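Local atomic coordinates of putative exported protein (Bordetella pertussis Tohama I, PDB entry 2PFZ), a protein that binds pyroglutamic acid in the periplasm and probably delivers it to a tripartite ATP-independent periplasmic (TRAP) transporter as its extracytoplasmic solute receptor. Residues V147-V155 / L272-L280; I195-A203 / I261-L272. All blocks are in the same frame, centred on the assembly; numbering follows the deposited sequence.

Contact 1 (V147-V155 / L272-L280); sequences VTAKIAELV and LTEVGKRML
Met279 reaches out from the helix of 272-280 and enters helix 147-155 as a knob into a hole. The hole is made by Val147, Lys150, Ile151 and Leu154. CG, SD and CE of the methionine all touch. Its SD lies 3.5 Å from Ile151 CG1, and its CE lies 3.6 Å from Val147 CG2. The chain is extended as far as SD (chi2 180°) and then bends at chi3 (76°). This turns CE toward Val147, Lys150 and Ile151, while CG and SD face Leu154. The methionine crosses both Val147 and Ile151 at about a right angle. Lys150 contributes only its aliphatic base, with Lys150 CG 3.9 Å from Met279 CE.

The branched side chains form a second apolar group. Leu154 sets CD1 against Met279 CG at 3.5 Å, which is tight for two carbons. The same methyl also meets Val275 CG1. Further along, Val155 CG1 packs against Leu272 CD2 at 4.0 Å and lies close to Val275 CG2.

Arg278 packs with its aliphatic part. It runs alongside Leu154 in the opposite direction, so that its CD rests on both leucine methyls. The approach of Arg278 CD to Leu154 CD1, 3.3 Å, is unusually short and carries no weight. Leu154 CD1 meets the guanidinium obliquely. The contact buries Arg278 NE, which has no partner in the model.

The two helix axes approach to 10.7 Å and cross steeply, at 124°, closer to perpendicular than to antiparallel. On its other side helix 147-155 packs on the sheet, through Ala152 on Trp141 and Pro159. The chemistry is therefore almost wholly dispersive. The interface depends on the fit of methyl groups and a sulfur, while the base of Lys150 and the CD and NE of Arg278 lie at its exposed margin.

Contact 2 (I195-A203 / I261-L272); sequences IKKFYDTEA and IIAPTAELKSGL
Tyr199 and Ile262 face each other on neighbouring parallel strands, and the tight part of the contact starts here. The two side chains lie side by side. Ile262 CD1 sits over one face of the tyrosine ring, 4.0 Å from its centroid, in a CH-pi contact. Tyr199 OH is held by Ile130 N and Arg128 O. Two backbone bonds join the strands: Ile262 N to Phe198 O and Asp200 N to Ile262 O, both 2.8 Å.

Past the strands, the chain turns at Asp200, the centre of an inverse gamma turn. Pro264 CD lies 3.3 Å from Asp200 O. Thr201 CG2 then reaches Leu268 CD2 at 3.7 Å and Leu272 CD1 at 4.2 Å; chi1 of 54° aims this methyl at the helix and leaves OG1 to bond to Gln122 O.

Other parts are looser. On the opposite sheet face, Ile261 CD1 only approaches Phe198 CB at 4.2 Å. Lys197 crosses Ile262 obliquely, with its CB 3.9 Å from Ile262 CD1.

Thr265 caps helix 266-287 by accepting from Leu268 N. Strand 260-262 forms the edge of the mixed sheet, with 197-199 between it and 123-126. Helix 222-256 packs against Ile261, and its Lys251 forms a salt bridge with Asp200.

The centres of contact 1 and contact 2 lie about 14 Å apart, on the same side of the chain's centre. Both use helix 266-287, and Leu272 belongs to both. In sequence 147-155 comes first, then 195-203, then 261-280. Both segments of contact 2 thus lie between the ends of contact 1, apart from the shared Leu272. After edge strand 260-262 and the short loop 263-265, the helix runs on to meet helix 146-155 at contact 1. It ties the edge of the mixed sheet to a helix packed on that sheet. Thr201 OG1 also bonds the carbonyl of pocket residue Gln122, consistent with contact 2 being part of the framework around the pyroglutamic acid site.

Contact 1 (V147-V155 / L272-L280)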
loop_
_atom_site.group_PDB
_atom_site.type_symbol
_atom_site.label_atom_id
_atom_site.label_comp_id
_atom_site.label_asym_id
_atom_site.label_seq_id
_atom_site.Cartn_x
_atom_site.Cartn_y
_atom_site.Cartn_z
ATOM N N VAL A 147 -0.254 -2.438 -11.029
ATOM C CA VAL A 147 -0.231 -1.032 -11.449
ATOM C C VAL A 147 1.228 -0.596 -11.604
ATOM O O VAL A 147 1.605 0.163 -12.486
ATOM C CB VAL A 147 -1.057 -0.145 -10.454
ATOM C CG1 VAL A 147 -0.466 -0.214 -9.114
ATOM C CG2 VAL A 147 -1.144 1.345 -10.936
ATOM N N THR A 148 2.054 -1.155 -10.752
ATOM C CA THR A 148 3.442 -0.828 -10.689
ATOM C C THR A 148 4.173 -1.583 -11.834
ATOM O O THR A 148 5.179 -1.104 -12.386
ATOM C CB THR A 148 3.781 -1.109 -9.223
ATOM O OG1 THR A 148 4.347 0.026 -8.546
ATOM C CG2 THR A 148 4.334 -2.419 -8.956
ATOM N N ALA A 149 3.622 -2.721 -12.251
ATOM C CA ALA A 149 4.048 -3.360 -13.507
ATOM C C ALA A 149 3.693 -2.507 -14.737
ATOM O O ALA A 149 4.514 -2.361 -15.667
ATOM C CB ALA A 149 3.448 -4.786 -13.635
ATOM N N LYS A 150 2.495 -1.920 -14.736
ATOM C CA LYS A 150 2.075 -1.027 -15.821
ATOM C C LYS A 150 2.977 0.210 -15.927
ATOM O O LYS A 150 3.400 0.565 -17.014
ATOM C CB LYS A 150 0.598 -0.599 -15.683
ATOM C CG LYS A 150 0.115 0.291 -16.823
ATOM C CD LYS A 150 0.316 -0.401 -18.185
ATOM C CE LYS A 150 -0.447 0.318 -19.309
ATOM N NZ LYS A 150 -0.811 -0.649 -20.422
ATOM N N ILE A 151 3.272 0.838 -14.794
ATOM C CA ILE A 151 4.178 1.981 -14.762
ATOM C C ILE A 151 5.538 1.614 -15.358
ATOM O O ILE A 151 6.068 2.349 -16.201
ATOM C CB ILE A 151 4.347 2.542 -13.326
ATOM C CG1 ILE A 151 2.991 3.097 -12.835
ATOM C CG2 ILE A 151 5.495 3.590 -13.289
ATOM C CD1 ILE A 151 2.901 3.485 -11.360
ATOM N N ALA A 152 6.077 0.473 -14.938
ATOM C CA ALA A 152 7.338 -0.035 -15.503
ATOM C C ALA A 152 7.237 -0.113 -17.024
ATOM O O ALA A 152 8.083 0.442 -17.744
ATOM C CB ALA A 152 7.692 -1.406 -14.904
ATOM N N GLU A 153 6.176 -0.747 -17.523
ATOM C CA GLU A 153 6.036 -0.910 -18.963
ATOM C C GLU A 153 5.963 0.448 -19.647
ATOM O O GLU A 153 6.465 0.619 -20.767
ATOM C CB GLU A 153 4.801 -1.735 -19.304
ATOM C CG GLU A 153 4.966 -3.213 -18.965
ATOM C CD GLU A 153 3.645 -3.958 -18.992
ATOM O OE1 GLU A 153 2.613 -3.366 -19.385
ATOM O OE2 GLU A 153 3.637 -5.147 -18.627
ATOM N N LEU A 154 5.337 1.415 -18.980
ATOM C CA LEU A 154 5.125 2.709 -19.610
ATOM C C LEU A 154 6.397 3.554 -19.649
ATOM O O LEU A 154 6.464 4.497 -20.439
ATOM C CB LEU A 154 3.943 3.473 -18.999
ATOM C CG LEU A 154 2.553 2.901 -19.328
ATOM C CD1 LEU A 154 1.508 3.575 -18.460
ATOM C CD2 LEU A 154 2.176 2.977 -20.836
ATOM N N VAL A 155 7.390 3.230 -18.816
ATOM C CA VAL A 155 8.673 3.932 -18.863
ATOM C C VAL A 155 9.734 3.139 -19.645
ATOM O O VAL A 155 10.889 3.564 -19.740
ATOM C CB VAL A 155 9.214 4.386 -17.452
ATOM C CG1 VAL A 155 8.265 5.394 -16.806
ATOM C CG2 VAL A 155 9.506 3.191 -16.511
ATOM N N LEU A 272 6.946 11.682 -15.578
ATOM C CA LEU A 272 6.114 10.746 -14.818
ATOM C C LEU A 272 4.697 11.263 -14.673
ATOM O O LEU A 272 3.747 10.479 -14.583
ATOM C CB LEU A 272 6.735 10.459 -13.455
ATOM C CG LEU A 272 8.032 9.629 -13.471
ATOM C CD1 LEU A 272 8.593 9.512 -12.084
ATOM C CD2 LEU A 272 7.822 8.234 -14.057
ATOM N N THR A 273 4.545 12.590 -14.666
ATOM C CA THR A 273 3.214 13.208 -14.689
ATOM C C THR A 273 2.484 12.836 -15.979
ATOM O O THR A 273 1.291 12.467 -15.959
ATOM C CB THR A 273 3.313 14.749 -14.507
ATOM O OG1 THR A 273 3.767 15.028 -13.173
ATOM C CG2 THR A 273 1.935 15.455 -14.719
ATOM N N GLU A 274 3.211 12.907 -17.099
ATOM C CA GLU A 274 2.646 12.509 -18.393
ATOM C C GLU A 274 2.178 11.044 -18.373
ATOM O O GLU A 274 1.069 10.750 -18.827
ATOM C CB GLU A 274 3.611 12.813 -19.561
ATOM C CG GLU A 274 2.921 12.952 -20.950
ATOM C CD GLU A 274 1.911 14.114 -21.021
ATOM O OE1 GLU A 274 1.782 14.864 -20.032
ATOM O OE2 GLU A 274 1.224 14.279 -22.059
ATOM N N VAL A 275 2.993 10.155 -17.807
ATOM C CA VAL A 275 2.613 8.740 -17.566
ATOM C C VAL A 275 1.359 8.656 -16.692
ATOM O O VAL A 275 0.400 7.943 -17.016
ATOM C CB VAL A 275 3.766 7.938 -16.876
ATOM C CG1 VAL A 275 3.299 6.530 -16.454
ATOM C CG2 VAL A 275 5.031 7.848 -17.783
ATOM N N GLY A 276 1.370 9.405 -15.597
ATOM C CA GLY A 276 0.203 9.499 -14.708
ATOM C C GLY A 276 -1.089 9.929 -15.415
ATOM O O GLY A 276 -2.148 9.352 -15.154
ATOM N N LYS A 277 -1.016 10.953 -16.275
ATOM C CA LYS A 277 -2.203 11.443 -17.005
ATOM C C LYS A 277 -2.737 10.400 -17.985
ATOM O O LYS A 277 -3.945 10.213 -18.113
ATOM C CB LYS A 277 -1.926 12.747 -17.745
ATOM C CG LYS A 277 -1.837 13.959 -16.826
ATOM C CD LYS A 277 -2.472 15.176 -17.495
ATOM C CE LYS A 277 -1.468 16.012 -18.277
ATOM N NZ LYS A 277 -0.923 17.104 -17.409
ATOM N N ARG A 278 -1.824 9.721 -18.665
ATOM C CA ARG A 278 -2.185 8.574 -19.495
ATOM C C ARG A 278 -2.883 7.496 -18.657
ATOM O O ARG A 278 -3.963 7.014 -19.019
ATOM C CB ARG A 278 -0.924 8.018 -20.153
ATOM C CG ARG A 278 -1.057 6.663 -20.780
ATOM C CD ARG A 278 0.211 5.847 -20.533
ATOM N NE ARG A 278 1.461 6.639 -20.455
ATOM C CZ ARG A 278 2.116 7.156 -21.497
ATOM N NH1 ARG A 278 1.653 6.994 -22.730
ATOM N NH2 ARG A 278 3.234 7.853 -21.302
ATOM N N MET A 279 -2.293 7.133 -17.527
ATOM C CA MET A 279 -2.915 6.115 -16.661
ATOM C C MET A 279 -4.268 6.531 -16.059
ATOM O O MET A 279 -5.145 5.678 -15.858
ATOM C CB MET A 279 -1.943 5.660 -15.568
ATOM C CG MET A 279 -0.762 4.854 -16.124
ATOM S SD MET A 279 0.358 4.343 -14.816
ATOM C CE MET A 279 -0.553 2.984 -14.070
ATOM N N LEU A 280 -4.440 7.822 -15.775
ATOM C CA LEU A 280 -5.720 8.332 -15.258
ATOM C C LEU A 280 -6.778 8.304 -16.361
ATOM O O LEU A 280 -7.930 7.917 -16.112
ATOM C CB LEU A 280 -5.579 9.766 -14.707
ATOM C CG LEU A 280 -6.896 10.472 -14.278
ATOM C CD1 LEU A 280 -7.629 9.695 -13.194
ATOM C CD2 LEU A 280 -6.602 11.889 -13.772
#

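Contact 2 (I195-A203 / I261-L272)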
loop_
_atom_site.group_PDB
_atom_site.type_symbol
_atom_site.label_atom_id
_atom_site.label_comp_id
_atom_site.label_asym_id
_atom_site.label_seq_id
_atom_site.Cartn_x
_atom_site.Cartn_y
_atom_site.Cartn_z
ATOM N N ILE A 195 21.331 -1.628 -3.827
ATOM C CA ILE A 195 20.863 -0.523 -4.659
ATOM C C ILE A 195 21.199 0.788 -3.944
ATOM O O ILE A 195 20.893 0.947 -2.769
ATOM C CB ILE A 195 19.344 -0.663 -4.959
ATOM C CG1 ILE A 195 19.046 -2.001 -5.639
ATOM C CG2 ILE A 195 18.863 0.466 -5.829
ATOM C CD1 ILE A 195 17.563 -2.329 -5.820
ATOM N N LYS A 196 21.824 1.717 -4.660
ATOM C CA LYS A 196 22.505 2.853 -4.029
ATOM C C LYS A 196 21.817 4.219 -4.058
ATOM O O LYS A 196 22.319 5.153 -3.434
ATOM C CB LYS A 196 23.913 3.014 -4.619
ATOM C CG LYS A 196 25.015 2.608 -3.684
ATOM C CD LYS A 196 24.994 1.116 -3.437
ATOM C CE LYS A 196 25.457 0.825 -2.042
ATOM N NZ LYS A 196 25.714 -0.624 -1.893
ATOM N N LYS A 197 20.728 4.352 -4.818
ATOM C CA LYS A 197 20.041 5.638 -4.965
ATOM C C LYS A 197 18.567 5.445 -4.647
ATOM O O LYS A 197 18.018 4.368 -4.890
ATOM C CB LYS A 197 20.173 6.213 -6.396
ATOM C CG LYS A 197 21.616 6.488 -6.882
ATOM C CD LYS A 197 21.636 6.838 -8.367
ATOM C CE LYS A 197 23.050 6.766 -9.002
ATOM N NZ LYS A 197 24.135 7.144 -8.053
ATOM N N PHE A 198 17.939 6.483 -4.095
ATOM C CA PHE A 198 16.481 6.565 -3.992
ATOM C C PHE A 198 16.091 7.970 -4.443
ATOM O O PHE A 198 16.446 8.956 -3.784
ATOM C CB PHE A 198 16.038 6.327 -2.543
ATOM C CG PHE A 198 14.561 6.470 -2.306
ATOM C CD1 PHE A 198 13.683 5.456 -2.662
ATOM C CD2 PHE A 198 14.054 7.593 -1.646
ATOM C CE1 PHE A 198 12.293 5.575 -2.432
ATOM C CE2 PHE A 198 12.687 7.729 -1.409
ATOM C CZ PHE A 198 11.805 6.713 -1.778
ATOM N N TYR A 199 15.417 8.048 -5.581
ATOM C CA TYR A 199 14.824 9.276 -6.086
ATOM C C TYR A 199 13.483 9.449 -5.384
ATOM O O TYR A 199 12.563 8.647 -5.577
ATOM C CB TYR A 199 14.623 9.167 -7.594
ATOM C CG TYR A 199 15.945 9.126 -8.319
ATOM C CD1 TYR A 199 16.557 10.302 -8.731
ATOM C CD2 TYR A 199 16.600 7.917 -8.563
ATOM C CE1 TYR A 199 17.799 10.267 -9.375
ATOM C CE2 TYR A 199 17.827 7.876 -9.218
ATOM C CZ TYR A 199 18.415 9.061 -9.607
ATOM O OH TYR A 199 19.626 9.040 -10.246
ATOM N N ASP A 200 13.408 10.496 -4.568
ATOM C CA ASP A 200 12.247 10.792 -3.723
ATOM C C ASP A 200 11.138 11.436 -4.560
ATOM O O ASP A 200 10.746 12.595 -4.329
ATOM C CB ASP A 200 12.722 11.728 -2.606
ATOM C CG ASP A 200 11.742 11.846 -1.433
ATOM O OD1 ASP A 200 10.851 10.977 -1.256
ATOM O OD2 ASP A 200 11.918 12.799 -0.645
ATOM N N THR A 201 10.600 10.675 -5.510
ATOM C CA THR A 201 9.579 11.202 -6.421
ATOM C C THR A 201 8.224 11.466 -5.765
ATOM O O THR A 201 7.393 12.203 -6.334
ATOM C CB THR A 201 9.380 10.296 -7.651
ATOM O OG1 THR A 201 9.092 8.946 -7.239
ATOM C CG2 THR A 201 10.665 10.300 -8.497
ATOM N N GLU A 202 7.979 10.833 -4.610
ATOM C CA GLU A 202 6.691 10.980 -3.918
ATOM C C GLU A 202 5.556 10.842 -4.932
ATOM O O GLU A 202 4.558 11.591 -4.900
ATOM C CB GLU A 202 6.594 12.328 -3.147
ATOM C CG GLU A 202 7.788 12.607 -2.228
ATOM C CD GLU A 202 7.562 13.793 -1.300
ATOM O OE1 GLU A 202 7.193 14.887 -1.790
ATOM O OE2 GLU A 202 7.750 13.609 -0.073
ATOM N N ALA A 203 5.677 9.834 -5.796
ATOM C CA ALA A 203 4.799 9.693 -6.965
ATOM C C ALA A 203 3.376 9.301 -6.629
ATOM O O ALA A 203 2.430 9.712 -7.319
ATOM C CB ALA A 203 5.425 8.721 -8.020
ATOM N N ILE A 261 19.889 9.846 -1.217
ATOM C CA ILE A 261 18.502 10.303 -1.292
ATOM C C ILE A 261 18.413 11.551 -2.182
ATOM O O ILE A 261 18.963 12.603 -1.835
ATOM C CB ILE A 261 17.927 10.592 0.114
ATOM C CG1 ILE A 261 18.329 9.484 1.120
ATOM C CG2 ILE A 261 16.388 10.779 0.039
ATOM C CD1 ILE A 261 17.878 8.045 0.757
ATOM N N ILE A 262 17.719 11.439 -3.312
ATOM C CA ILE A 262 17.789 12.448 -4.353
ATOM C C ILE A 262 16.403 13.024 -4.694
ATOM O O ILE A 262 15.511 12.280 -5.083
ATOM C CB ILE A 262 18.433 11.874 -5.678
ATOM C CG1 ILE A 262 19.748 11.134 -5.384
ATOM C CG2 ILE A 262 18.641 13.004 -6.698
ATOM C CD1 ILE A 262 20.155 10.105 -6.430
ATOM N N ALA A 263 16.220 14.338 -4.533
ATOM C CA ALA A 263 15.009 14.977 -5.059
ATOM C C ALA A 263 14.999 14.870 -6.577
ATOM O O ALA A 263 16.037 15.080 -7.231
ATOM C CB ALA A 263 14.894 16.428 -4.619
ATOM N N PRO A 264 13.823 14.577 -7.157
ATOM C CA PRO A 264 13.703 14.403 -8.599
ATOM C C PRO A 264 13.820 15.742 -9.345
ATOM O O PRO A 264 13.357 16.766 -8.837
ATOM C CB PRO A 264 12.296 13.826 -8.749
ATOM C CG PRO A 264 11.540 14.444 -7.630
ATOM C CD PRO A 264 12.514 14.424 -6.478
ATOM N N THR A 265 14.460 15.735 -10.520
ATOM C CA THR A 265 14.457 16.911 -11.399
ATOM C C THR A 265 13.022 17.221 -11.824
ATOM O O THR A 265 12.171 16.334 -11.825
ATOM C CB THR A 265 15.243 16.697 -12.703
ATOM O OG1 THR A 265 14.576 15.716 -13.521
ATOM C CG2 THR A 265 16.703 16.299 -12.438
ATOM N N ALA A 266 12.759 18.474 -12.181
ATOM C CA ALA A 266 11.450 18.872 -12.675
ATOM C C ALA A 266 11.106 18.064 -13.912
ATOM O O ALA A 266 9.936 17.753 -14.149
ATOM C CB ALA A 266 11.434 20.357 -13.013
ATOM N N GLU A 267 12.128 17.759 -14.710
ATOM C CA GLU A 267 11.973 16.950 -15.930
ATOM C C GLU A 267 11.506 15.530 -15.625
ATOM O O GLU A 267 10.636 15.012 -16.306
ATOM C CB GLU A 267 13.284 16.890 -16.728
ATOM C CG GLU A 267 13.904 18.253 -17.032
ATOM C CD GLU A 267 14.964 18.669 -16.003
ATOM O OE1 GLU A 267 16.179 18.424 -16.248
ATOM O OE2 GLU A 267 14.583 19.235 -14.950
ATOM N N LEU A 268 12.097 14.901 -14.614
ATOM C CA LEU A 268 11.668 13.549 -14.239
ATOM C C LEU A 268 10.217 13.580 -13.759
ATOM O O LEU A 268 9.396 12.749 -14.171
ATOM C CB LEU A 268 12.567 12.971 -13.145
ATOM C CG LEU A 268 12.307 11.533 -12.678
ATOM C CD1 LEU A 268 13.342 11.161 -11.690
ATOM C CD2 LEU A 268 10.991 11.442 -11.986
ATOM N N LYS A 269 9.899 14.536 -12.900
ATOM C CA LYS A 269 8.518 14.686 -12.436
ATOM C C LYS A 269 7.547 14.974 -13.586
ATOM O O LYS A 269 6.437 14.437 -13.620
ATOM C CB LYS A 269 8.406 15.793 -11.382
ATOM C CG LYS A 269 9.092 15.502 -10.052
ATOM C CD LYS A 269 8.804 16.659 -9.041
ATOM C CE LYS A 269 9.605 17.924 -9.366
ATOM N NZ LYS A 269 9.091 19.167 -8.682
ATOM N N SER A 270 7.940 15.827 -14.535
ATOM C CA SER A 270 7.023 16.111 -15.649
ATOM C C SER A 270 6.762 14.884 -16.526
ATOM O O SER A 270 5.622 14.674 -16.952
ATOM C CB SER A 270 7.462 17.308 -16.503
ATOM O OG SER A 270 8.846 17.270 -16.753
ATOM N N GLY A 271 7.813 14.101 -16.797
ATOM C CA GLY A 271 7.695 12.853 -17.563
ATOM C C GLY A 271 6.779 11.835 -16.884
ATOM O O GLY A 271 5.926 11.204 -17.532
ATOM N N LEU A 272 6.946 11.682 -15.578
ATOM C CA LEU A 272 6.114 10.746 -14.818
ATOM C C LEU A 272 4.697 11.263 -14.673
ATOM O O LEU A 272 3.747 10.479 -14.583
ATOM C CB LEU A 272 6.735 10.459 -13.455
ATOM C CG LEU A 272 8.032 9.629 -13.471
ATOM C CD1 LEU A 272 8.593 9.512 -12.084
ATOM C CD2 LEU A 272 7.822 8.234 -14.057
#